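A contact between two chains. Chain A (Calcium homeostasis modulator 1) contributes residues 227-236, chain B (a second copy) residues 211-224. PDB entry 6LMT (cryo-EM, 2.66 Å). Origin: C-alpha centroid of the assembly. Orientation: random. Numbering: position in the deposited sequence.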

# COMPACT_ATOMS: atom_id res chain seq x y z
N MET A 227 -38.36 -3.81 9.33
CA MET A 227 -39.66 -3.57 8.73
C MET A 227 -40.33 -2.33 9.29
O MET A 227 -41.11 -1.68 8.59
CB MET A 227 -40.58 -4.78 8.92
CG MET A 227 -40.17 -5.99 8.13
SD MET A 227 -41.37 -7.32 8.28
CE MET A 227 -42.67 -6.69 7.24
N PHE A 228 -40.02 -1.96 10.53
CA PHE A 228 -40.49 -0.68 11.05
C PHE A 228 -39.79 0.49 10.37
O PHE A 228 -40.42 1.54 10.18
CB PHE A 228 -40.30 -0.62 12.56
CG PHE A 228 -40.86 0.61 13.19
CD1 PHE A 228 -42.23 0.76 13.34
CD2 PHE A 228 -40.03 1.62 13.63
CE1 PHE A 228 -42.76 1.89 13.91
CE2 PHE A 228 -40.56 2.76 14.20
CZ PHE A 228 -41.93 2.89 14.34
N ASP A 229 -38.52 0.33 9.98
CA ASP A 229 -37.81 1.42 9.31
C ASP A 229 -38.38 1.69 7.93
O ASP A 229 -38.66 2.84 7.58
CB ASP A 229 -36.32 1.12 9.21
CG ASP A 229 -35.59 1.32 10.51
OD1 ASP A 229 -36.04 2.16 11.31
OD2 ASP A 229 -34.57 0.65 10.72
N GLU A 230 -38.56 0.65 7.11
CA GLU A 230 -39.12 0.88 5.79
C GLU A 230 -40.60 1.22 5.81
O GLU A 230 -41.09 1.81 4.84
CB GLU A 230 -38.90 -0.30 4.84
CG GLU A 230 -37.52 -0.37 4.20
CD GLU A 230 -36.59 -1.39 4.82
OE1 GLU A 230 -37.06 -2.20 5.63
OE2 GLU A 230 -35.40 -1.40 4.46
N THR A 231 -41.32 0.89 6.88
CA THR A 231 -42.72 1.30 6.92
C THR A 231 -42.83 2.77 7.28
O THR A 231 -43.70 3.48 6.74
CB THR A 231 -43.50 0.43 7.91
OG1 THR A 231 -43.31 -0.95 7.57
CG2 THR A 231 -44.98 0.73 7.84
N CYS A 232 -41.95 3.26 8.15
CA CYS A 232 -41.89 4.70 8.41
C CYS A 232 -41.50 5.47 7.16
O CYS A 232 -42.02 6.56 6.91
CB CYS A 232 -40.91 5.01 9.54
SG CYS A 232 -41.44 4.55 11.19
N LYS A 233 -40.61 4.91 6.33
CA LYS A 233 -40.20 5.61 5.12
C LYS A 233 -41.31 5.67 4.08
O LYS A 233 -41.43 6.67 3.37
CB LYS A 233 -38.95 4.96 4.53
CG LYS A 233 -37.73 5.13 5.38
CD LYS A 233 -36.53 4.43 4.78
CE LYS A 233 -35.34 4.53 5.72
NZ LYS A 233 -34.15 3.84 5.18
N GLU A 234 -42.12 4.62 3.96
CA GLU A 234 -43.20 4.70 2.98
C GLU A 234 -44.37 5.56 3.47
O GLU A 234 -45.04 6.20 2.66
CB GLU A 234 -43.66 3.30 2.59
CG GLU A 234 -44.32 2.47 3.67
CD GLU A 234 -44.73 1.11 3.17
OE1 GLU A 234 -44.44 0.80 2.00
OE2 GLU A 234 -45.37 0.36 3.94
N HIS A 235 -44.61 5.61 4.78
CA HIS A 235 -45.57 6.56 5.31
C HIS A 235 -45.04 7.99 5.30
O HIS A 235 -45.84 8.93 5.33
CB HIS A 235 -46.00 6.19 6.73
CG HIS A 235 -46.96 5.04 6.78
ND1 HIS A 235 -48.30 5.18 6.50
CD2 HIS A 235 -46.77 3.73 7.06
CE1 HIS A 235 -48.90 4.01 6.61
NE2 HIS A 235 -47.99 3.11 6.95
N ALA A 236 -43.72 8.17 5.25
CA ALA A 236 -43.18 9.50 5.02
C ALA A 236 -43.39 9.94 3.58
O ALA A 236 -43.81 11.07 3.33
CB ALA A 236 -41.70 9.53 5.39
N PHE B 211 -40.11 7.24 21.22
CA PHE B 211 -39.06 6.70 20.36
C PHE B 211 -39.58 6.37 18.97
O PHE B 211 -38.88 6.57 17.98
CB PHE B 211 -38.46 5.46 21.01
CG PHE B 211 -37.48 4.73 20.15
CD1 PHE B 211 -36.22 5.24 19.92
CD2 PHE B 211 -37.83 3.52 19.57
CE1 PHE B 211 -35.32 4.57 19.14
CE2 PHE B 211 -36.93 2.85 18.77
CZ PHE B 211 -35.67 3.37 18.57
N LEU B 212 -40.81 5.88 18.89
CA LEU B 212 -41.35 5.53 17.59
C LEU B 212 -41.84 6.77 16.84
O LEU B 212 -41.77 6.81 15.61
CB LEU B 212 -42.47 4.51 17.78
CG LEU B 212 -42.00 3.27 18.56
CD1 LEU B 212 -43.14 2.35 18.93
CD2 LEU B 212 -40.92 2.50 17.82
N LYS B 213 -42.32 7.79 17.56
CA LYS B 213 -42.68 9.04 16.89
C LYS B 213 -41.45 9.82 16.47
O LYS B 213 -41.46 10.49 15.43
CB LYS B 213 -43.56 9.89 17.80
CG LYS B 213 -44.97 9.41 17.93
CD LYS B 213 -45.77 10.29 18.86
CE LYS B 213 -47.18 9.78 19.00
NZ LYS B 213 -47.99 10.60 19.93
N THR B 214 -40.37 9.77 17.25
CA THR B 214 -39.15 10.46 16.88
C THR B 214 -38.45 9.76 15.73
O THR B 214 -37.82 10.42 14.90
CB THR B 214 -38.23 10.57 18.10
OG1 THR B 214 -38.95 11.17 19.17
CG2 THR B 214 -37.03 11.46 17.83
N LYS B 215 -38.59 8.44 15.64
CA LYS B 215 -38.05 7.73 14.49
C LYS B 215 -38.82 8.05 13.22
O LYS B 215 -38.21 8.22 12.16
CB LYS B 215 -38.04 6.23 14.73
CG LYS B 215 -37.31 5.46 13.65
CD LYS B 215 -37.22 4.00 13.96
CE LYS B 215 -36.33 3.79 15.15
NZ LYS B 215 -34.93 4.24 14.90
N TYR B 216 -40.15 8.16 13.29
CA TYR B 216 -40.91 8.57 12.12
C TYR B 216 -40.59 10.01 11.74
O TYR B 216 -40.59 10.36 10.55
CB TYR B 216 -42.40 8.40 12.35
CG TYR B 216 -43.22 8.91 11.19
CD1 TYR B 216 -43.25 8.23 9.99
CD2 TYR B 216 -43.92 10.10 11.29
CE1 TYR B 216 -43.97 8.71 8.93
CE2 TYR B 216 -44.64 10.58 10.23
CZ TYR B 216 -44.66 9.88 9.06
OH TYR B 216 -45.39 10.38 8.00
N TRP B 217 -40.32 10.85 12.73
CA TRP B 217 -39.94 12.24 12.47
C TRP B 217 -38.60 12.32 11.75
O TRP B 217 -38.44 13.13 10.83
CB TRP B 217 -39.89 12.99 13.79
CG TRP B 217 -39.57 14.44 13.70
CD1 TRP B 217 -40.40 15.45 13.35
CD2 TRP B 217 -38.29 15.04 13.93
NE1 TRP B 217 -39.75 16.65 13.39
CE2 TRP B 217 -38.44 16.42 13.73
CE3 TRP B 217 -37.03 14.54 14.29
CZ2 TRP B 217 -37.38 17.32 13.90
CZ3 TRP B 217 -35.98 15.42 14.43
CH2 TRP B 217 -36.16 16.80 14.23
N SER B 218 -37.64 11.49 12.15
CA SER B 218 -36.33 11.50 11.51
C SER B 218 -36.39 10.97 10.09
O SER B 218 -35.72 11.50 9.19
CB SER B 218 -35.34 10.70 12.33
OG SER B 218 -35.16 11.27 13.60
N HIS B 219 -37.17 9.91 9.85
CA HIS B 219 -37.34 9.41 8.50
C HIS B 219 -38.10 10.40 7.63
O HIS B 219 -37.83 10.49 6.44
CB HIS B 219 -38.06 8.06 8.47
CG HIS B 219 -37.26 6.93 9.03
ND1 HIS B 219 -36.11 6.47 8.42
CD2 HIS B 219 -37.46 6.13 10.10
CE1 HIS B 219 -35.61 5.46 9.12
NE2 HIS B 219 -36.42 5.23 10.14
N TYR B 220 -39.04 11.15 8.22
CA TYR B 220 -39.79 12.11 7.43
C TYR B 220 -38.93 13.26 6.96
O TYR B 220 -39.15 13.80 5.87
CB TYR B 220 -40.97 12.65 8.23
CG TYR B 220 -41.80 13.62 7.44
CD1 TYR B 220 -42.59 13.19 6.39
CD2 TYR B 220 -41.78 14.98 7.72
CE1 TYR B 220 -43.34 14.07 5.65
CE2 TYR B 220 -42.53 15.87 6.99
CZ TYR B 220 -43.31 15.41 5.96
OH TYR B 220 -44.06 16.28 5.22
N ILE B 221 -37.92 13.64 7.74
CA ILE B 221 -37.04 14.73 7.36
C ILE B 221 -36.14 14.33 6.19
O ILE B 221 -36.01 15.08 5.22
CB ILE B 221 -36.21 15.18 8.56
CG1 ILE B 221 -37.11 15.86 9.56
CG2 ILE B 221 -35.13 16.11 8.15
CD1 ILE B 221 -36.43 16.04 10.80
N ASP B 222 -35.53 13.14 6.27
CA ASP B 222 -34.68 12.68 5.17
C ASP B 222 -35.47 12.45 3.89
O ASP B 222 -34.94 12.66 2.79
CB ASP B 222 -33.96 11.40 5.58
CG ASP B 222 -32.88 11.64 6.60
OD1 ASP B 222 -32.31 12.75 6.62
OD2 ASP B 222 -32.58 10.71 7.39
N ILE B 223 -36.73 12.05 4.00
CA ILE B 223 -37.57 11.90 2.81
C ILE B 223 -37.94 13.26 2.24
O ILE B 223 -37.90 13.47 1.02
CB ILE B 223 -38.80 11.03 3.14
CG1 ILE B 223 -38.38 9.59 3.44
CG2 ILE B 223 -39.80 11.05 2.03
CD1 ILE B 223 -37.69 8.91 2.31
N GLU B 224 -38.29 14.22 3.10
CA GLU B 224 -38.72 15.53 2.63
C GLU B 224 -37.59 16.32 1.99
O GLU B 224 -37.81 17.04 1.01
CB GLU B 224 -39.33 16.33 3.78
CG GLU B 224 -39.94 17.65 3.39
CD GLU B 224 -40.48 18.41 4.58
OE1 GLU B 224 -40.35 17.91 5.71
OE2 GLU B 224 -41.04 19.52 4.39

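Two hydrogen bonds cross this helix-helix contact, both donated by chain B. In the shorter, Tyr216(B) OH donates to His235(A) O at 3.1 Å. The tyrosine, with chi1 at 176° (t), leaves its backbone sideways, yet its end reaches the chain A helix edge-on: Cys232(A) O lies 3.5 Å from Tyr216(B) CE1, and Ala236(A) N also sits near the ring plane. The ring edge therefore runs along the chain A backbone, placing the hydroxyl at a carbonyl.

The second bond, from His219(B) NE2 to Asp229(A) OD1, is weak: 3.3 Å long, with an N-H...acceptor angle of 147°. The same carboxylate oxygen lies 3.4 Å from Lys215(B) CD but 4.3 Å from Lys215(B) NZ, so the opposite charges are near each other without forming a salt bridge. His219(B) points toward chain A and has 86 Å² covered by it. Besides the aspartate, its ring meets Cys232(A), whose CB is 3.7 Å from His219(B) CD2, and the aliphatic part of Lys233(A), whose CE is 3.4 Å from His219(B) ND1.

Apolar packing extends the contact in both directions. At one end, Phe228(A) CZ touches Leu212(B) CD2 at 3.6 Å, while Lys215(B) CD approaches the edge of the phenylalanine ring, 3.6 Å from Phe228(A) CE2. At the other, Ala236(A) is a knob set among Tyr216(B), His219(B), Tyr220(B) and Ile223(B); its CB lies 3.8 Å from Tyr220(B) CA and 3.9 Å from Ile223(B) CG1.

The backbone spacing differs between these two ends. The helix axes cross at -54° and approach to 8.6 Å. Ala236(A) CA and Tyr220(B) CA are 4.9 Å apart, close enough for a methyl group to make contact, whereas Phe228(A) CA and Leu212(B) CA are 9.1 Å apart, a gap bridged by longer side chains. Together the stretches bury 622 Å².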